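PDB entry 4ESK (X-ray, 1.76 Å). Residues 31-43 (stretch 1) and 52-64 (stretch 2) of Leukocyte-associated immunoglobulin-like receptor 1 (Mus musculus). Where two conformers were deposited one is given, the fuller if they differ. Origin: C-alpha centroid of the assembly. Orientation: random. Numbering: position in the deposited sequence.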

# COMPACT_ATOMS: atom_id res chain seq x y z
N SER A 31 -7.04 -0.06 -1.06
CA SER A 31 -8.49 -0.22 -1.09
C SER A 31 -9.13 1.08 -1.57
O SER A 31 -8.59 2.16 -1.33
N TYR A 32 -10.28 1.00 -2.23
CA TYR A 32 -11.00 2.21 -2.56
C TYR A 32 -12.48 1.92 -2.46
O TYR A 32 -13.07 1.38 -3.37
N SER A 33 -13.04 2.30 -1.32
CA SER A 33 -14.46 2.20 -1.06
C SER A 33 -15.22 3.13 -2.00
O SER A 33 -14.83 4.28 -2.23
N ASP A 34 -16.33 2.65 -2.51
CA ASP A 34 -17.29 3.54 -3.17
C ASP A 34 -16.92 3.77 -4.63
O ASP A 34 -17.81 3.70 -5.48
N LYS A 35 -15.65 4.03 -4.93
CA LYS A 35 -15.25 4.53 -6.27
C LYS A 35 -14.36 3.59 -7.07
O LYS A 35 -13.85 3.96 -8.12
N HIS A 36 -14.17 2.36 -6.60
CA HIS A 36 -13.15 1.47 -7.18
C HIS A 36 -13.36 1.22 -8.66
O HIS A 36 -12.40 1.19 -9.43
N ASP A 37 -14.63 1.08 -9.08
CA ASP A 37 -14.94 0.79 -10.48
C ASP A 37 -14.53 1.89 -11.46
O ASP A 37 -14.42 1.64 -12.66
N LEU A 38 -14.30 3.10 -10.96
CA LEU A 38 -13.97 4.24 -11.83
C LEU A 38 -12.52 4.23 -12.33
O LEU A 38 -12.20 4.87 -13.36
N TYR A 39 -11.65 3.54 -11.60
CA TYR A 39 -10.20 3.57 -11.87
C TYR A 39 -9.78 2.20 -12.36
O TYR A 39 -10.25 1.19 -11.83
N ASN A 40 -8.93 2.15 -13.39
CA ASN A 40 -8.50 0.88 -13.97
C ASN A 40 -7.05 0.49 -13.67
O ASN A 40 -6.63 -0.60 -14.02
N MET A 41 -6.30 1.39 -13.03
CA MET A 41 -4.94 1.13 -12.60
C MET A 41 -4.78 1.45 -11.12
O MET A 41 -5.38 2.38 -10.59
N VAL A 42 -3.91 0.69 -10.47
CA VAL A 42 -3.54 0.99 -9.09
C VAL A 42 -2.03 0.86 -8.98
O VAL A 42 -1.42 -0.10 -9.47
N ARG A 43 -1.43 1.83 -8.32
CA ARG A 43 0.00 1.82 -8.11
C ARG A 43 0.37 2.06 -6.66
O ARG A 43 -0.31 2.78 -5.90
N MET A 52 5.35 -0.31 -7.67
CA MET A 52 4.72 -1.44 -8.33
C MET A 52 3.38 -0.93 -8.86
O MET A 52 2.80 0.00 -8.28
N GLU A 53 2.91 -1.51 -9.96
CA GLU A 53 1.59 -1.19 -10.47
C GLU A 53 0.93 -2.32 -11.21
O GLU A 53 1.58 -3.27 -11.65
N LYS A 54 -0.38 -2.24 -11.32
CA LYS A 54 -1.15 -3.24 -12.03
C LYS A 54 -2.57 -2.75 -12.29
O LYS A 54 -2.96 -1.73 -11.75
N SER A 55 -3.28 -3.49 -13.14
CA SER A 55 -4.69 -3.25 -13.37
C SER A 55 -5.46 -3.56 -12.10
O SER A 55 -5.08 -4.44 -11.33
N THR A 56 -6.54 -2.83 -11.86
CA THR A 56 -7.38 -3.08 -10.69
C THR A 56 -8.19 -4.37 -10.79
O THR A 56 -8.50 -4.84 -11.88
N GLU A 57 -8.58 -4.93 -9.64
CA GLU A 57 -9.52 -6.07 -9.61
C GLU A 57 -10.91 -5.71 -10.14
O GLU A 57 -11.44 -4.68 -9.79
N PRO A 58 -11.52 -6.59 -10.96
CA PRO A 58 -12.84 -6.25 -11.50
C PRO A 58 -13.97 -6.26 -10.47
O PRO A 58 -14.88 -5.42 -10.56
N TYR A 59 -13.88 -7.16 -9.49
CA TYR A 59 -14.99 -7.45 -8.55
C TYR A 59 -14.62 -7.39 -7.07
O TYR A 59 -15.39 -7.86 -6.24
N LYS A 60 -13.45 -6.88 -6.73
CA LYS A 60 -13.22 -6.52 -5.33
C LYS A 60 -12.60 -5.16 -5.26
O LYS A 60 -12.04 -4.69 -6.25
N THR A 61 -12.76 -4.52 -4.11
CA THR A 61 -12.35 -3.14 -3.94
C THR A 61 -10.98 -3.04 -3.27
O THR A 61 -10.53 -1.94 -2.94
N GLU A 62 -10.33 -4.18 -3.05
CA GLU A 62 -8.98 -4.22 -2.53
C GLU A 62 -8.03 -4.75 -3.60
O GLU A 62 -8.39 -5.65 -4.36
N ASP A 63 -6.83 -4.22 -3.61
CA ASP A 63 -5.77 -4.59 -4.56
C ASP A 63 -4.49 -4.79 -3.75
O ASP A 63 -4.03 -3.86 -3.09
N GLU A 64 -3.94 -6.00 -3.78
CA GLU A 64 -2.84 -6.35 -2.90
C GLU A 64 -1.53 -6.43 -3.64
O GLU A 64 -1.48 -6.88 -4.79

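His36, Val42 and Thr56 carry much of the contact between the two stretches, which together bury 817 Å². The His36 side chain points toward stretch 2 with chi1 in the t rotamer, and its imidazole is held from several directions. At the ring edge, His36 NE2 donates a short, nearly linear hydrogen bond to OD1 of Asp63 (2.6 Å), whose own side chain (m) points toward stretch 1. The other carboxylate oxygen, Asp63 OD2, accepts the backbone N of Glu57 at 2.9 Å, so one aspartate ties the histidine to the neighbouring loop. Over one ring face lies Thr61, its CA 3.7 Å from the centroid of the His36 ring in a CH-pi contact. Water 1 bridges His36 ND1 (2.9 Å), Asp37 OD2 (2.7 Å) and Glu57 O (2.9 Å).

Val42 (p) shares a sheet face with Lys54, to which it is paired by two backbone hydrogen bonds. Its CG1 packs 3.8 Å from Asp63 CB, and its CB lies 4.0 Å from CG2 of Thr56. Thr56, also p, points toward stretch 1; its methyl CG2 meets Met41 C at 3.7 Å, while OG1 engages water 2 at 2.7 Å, a water that also donates to Tyr39 O (2.8 Å). Beyond this centre, Arg43 CB meets Glu53 CB at 3.6 Å, and Ser31 OG donates to Glu62 OE2 at 2.9 Å.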

# COMPACT_ATOMS: atom_id res chain seq x y z
CB SER A 31 -9.00 -0.62 0.30
OG SER A 31 -10.41 -0.80 0.34
CB TYR A 32 -10.62 2.73 -3.94
CG TYR A 32 -10.87 4.20 -4.16
CD1 TYR A 32 -11.66 4.96 -3.28
CD2 TYR A 32 -10.31 4.86 -5.25
CE1 TYR A 32 -11.84 6.31 -3.49
CE2 TYR A 32 -10.50 6.20 -5.47
CZ TYR A 32 -11.27 6.93 -4.59
OH TYR A 32 -11.45 8.28 -4.79
CB SER A 33 -14.77 2.61 0.38
OG SER A 33 -14.60 4.01 0.54
CB ASP A 34 -17.46 4.91 -2.45
CG ASP A 34 -17.83 4.77 -0.97
OD1 ASP A 34 -18.81 4.04 -0.69
OD2 ASP A 34 -17.15 5.39 -0.09
CB LYS A 35 -14.51 5.87 -6.14
CG LYS A 35 -15.18 6.89 -5.26
CD LYS A 35 -16.45 7.44 -5.88
CE LYS A 35 -16.91 8.70 -5.16
NZ LYS A 35 -15.83 9.71 -4.90
CB HIS A 36 -13.13 0.17 -6.40
CG HIS A 36 -11.95 -0.73 -6.71
ND1 HIS A 36 -12.01 -1.70 -7.63
CD2 HIS A 36 -10.69 -0.81 -6.13
CE1 HIS A 36 -10.82 -2.35 -7.66
NE2 HIS A 36 -10.03 -1.80 -6.75
CB ASP A 37 -16.45 0.53 -10.67
CG ASP A 37 -16.87 -0.87 -10.27
OD1 ASP A 37 -18.00 -1.04 -9.77
OD2 ASP A 37 -16.08 -1.81 -10.48
CB LEU A 38 -14.23 5.57 -11.14
CG LEU A 38 -15.63 5.83 -10.57
CD1 LEU A 38 -15.72 7.26 -10.08
CD2 LEU A 38 -16.71 5.51 -11.60
CB TYR A 39 -9.44 4.00 -10.60
CG TYR A 39 -9.91 5.35 -10.11
CD1 TYR A 39 -9.44 6.52 -10.68
CD2 TYR A 39 -10.90 5.47 -9.14
CE1 TYR A 39 -9.88 7.76 -10.27
CE2 TYR A 39 -11.36 6.70 -8.72
CZ TYR A 39 -10.85 7.86 -9.29
OH TYR A 39 -11.29 9.12 -8.92
CB ASN A 40 -8.79 0.83 -15.48
CG ASN A 40 -7.99 1.84 -16.28
OD1 ASN A 40 -7.24 2.64 -15.73
ND2 ASN A 40 -8.18 1.80 -17.61
CB MET A 41 -3.94 1.96 -13.39
CG MET A 41 -3.82 1.51 -14.84
SD MET A 41 -3.12 -0.15 -14.99
CE MET A 41 -1.50 0.13 -14.26
CB VAL A 42 -4.28 0.10 -8.07
CG1 VAL A 42 -4.07 -1.38 -8.35
CG2 VAL A 42 -3.84 0.47 -6.66
CB ARG A 43 0.71 2.79 -9.03
CG ARG A 43 0.59 4.26 -8.72
CD ARG A 43 1.40 5.01 -9.78
NE ARG A 43 1.37 6.46 -9.63
CZ ARG A 43 0.47 7.28 -10.17
NH1 ARG A 43 -0.55 6.83 -10.89
NH2 ARG A 43 0.59 8.58 -9.98
CB MET A 52 4.46 -2.60 -7.35
CG MET A 52 5.68 -3.42 -6.95
SD MET A 52 5.31 -4.48 -5.54
CE MET A 52 6.83 -5.44 -5.46
CB GLU A 53 1.62 0.09 -11.30
CG GLU A 53 2.37 -0.02 -12.61
CD GLU A 53 2.52 1.31 -13.33
OE1 GLU A 53 1.88 2.31 -12.96
OE2 GLU A 53 3.32 1.34 -14.29
CB LYS A 54 -1.19 -4.57 -11.26
CG LYS A 54 -1.78 -4.52 -9.86
CD LYS A 54 -2.03 -5.93 -9.32
CE LYS A 54 -2.16 -5.95 -7.80
NZ LYS A 54 -2.28 -7.33 -7.26
CB SER A 55 -5.23 -4.14 -14.49
OG SER A 55 -6.64 -4.08 -14.51
CB THR A 56 -8.36 -1.90 -10.50
OG1 THR A 56 -9.05 -1.70 -11.75
CG2 THR A 56 -7.64 -0.63 -10.10
CB GLU A 57 -9.68 -6.56 -8.16
CG GLU A 57 -8.43 -7.20 -7.59
CD GLU A 57 -8.30 -8.66 -7.98
OE1 GLU A 57 -9.26 -9.24 -8.52
OE2 GLU A 57 -7.22 -9.23 -7.74
CB PRO A 58 -13.09 -7.34 -12.57
CG PRO A 58 -12.09 -8.41 -12.33
CD PRO A 58 -10.92 -7.77 -11.61
CB TYR A 59 -15.58 -8.84 -8.81
CG TYR A 59 -15.97 -9.04 -10.25
CD1 TYR A 59 -16.93 -8.21 -10.84
CD2 TYR A 59 -15.38 -10.02 -11.03
CE1 TYR A 59 -17.29 -8.37 -12.17
CE2 TYR A 59 -15.72 -10.18 -12.37
CZ TYR A 59 -16.68 -9.35 -12.92
OH TYR A 59 -17.04 -9.51 -14.23
CB LYS A 60 -12.43 -7.57 -4.53
CG LYS A 60 -11.07 -7.99 -5.03
CD LYS A 60 -10.46 -8.99 -4.05
CE LYS A 60 -9.04 -9.39 -4.42
NZ LYS A 60 -7.98 -8.55 -3.77
CB THR A 61 -13.40 -2.34 -3.15
OG1 THR A 61 -13.72 -3.00 -1.91
CG2 THR A 61 -14.70 -2.18 -3.98
CB GLU A 62 -8.88 -5.13 -1.28
CG GLU A 62 -9.62 -4.60 -0.06
CD GLU A 62 -11.13 -4.46 -0.25
OE1 GLU A 62 -11.82 -5.47 -0.50
OE2 GLU A 62 -11.64 -3.33 -0.16
CB ASP A 63 -5.59 -3.46 -5.55
CG ASP A 63 -6.83 -3.21 -6.38
OD1 ASP A 63 -7.63 -2.33 -5.99
OD2 ASP A 63 -7.03 -3.92 -7.38
CB GLU A 64 -3.08 -7.70 -2.28
CG GLU A 64 -4.25 -7.76 -1.34
CD GLU A 64 -4.24 -9.02 -0.51
OE1 GLU A 64 -3.21 -9.72 -0.47
OE2 GLU A 64 -5.29 -9.32 0.09
O HOH W 1 -13.62 -2.71 -9.81
O HOH W 2 -11.59 -1.14 -11.14
O HOH W 3 -6.01 -1.50 -16.53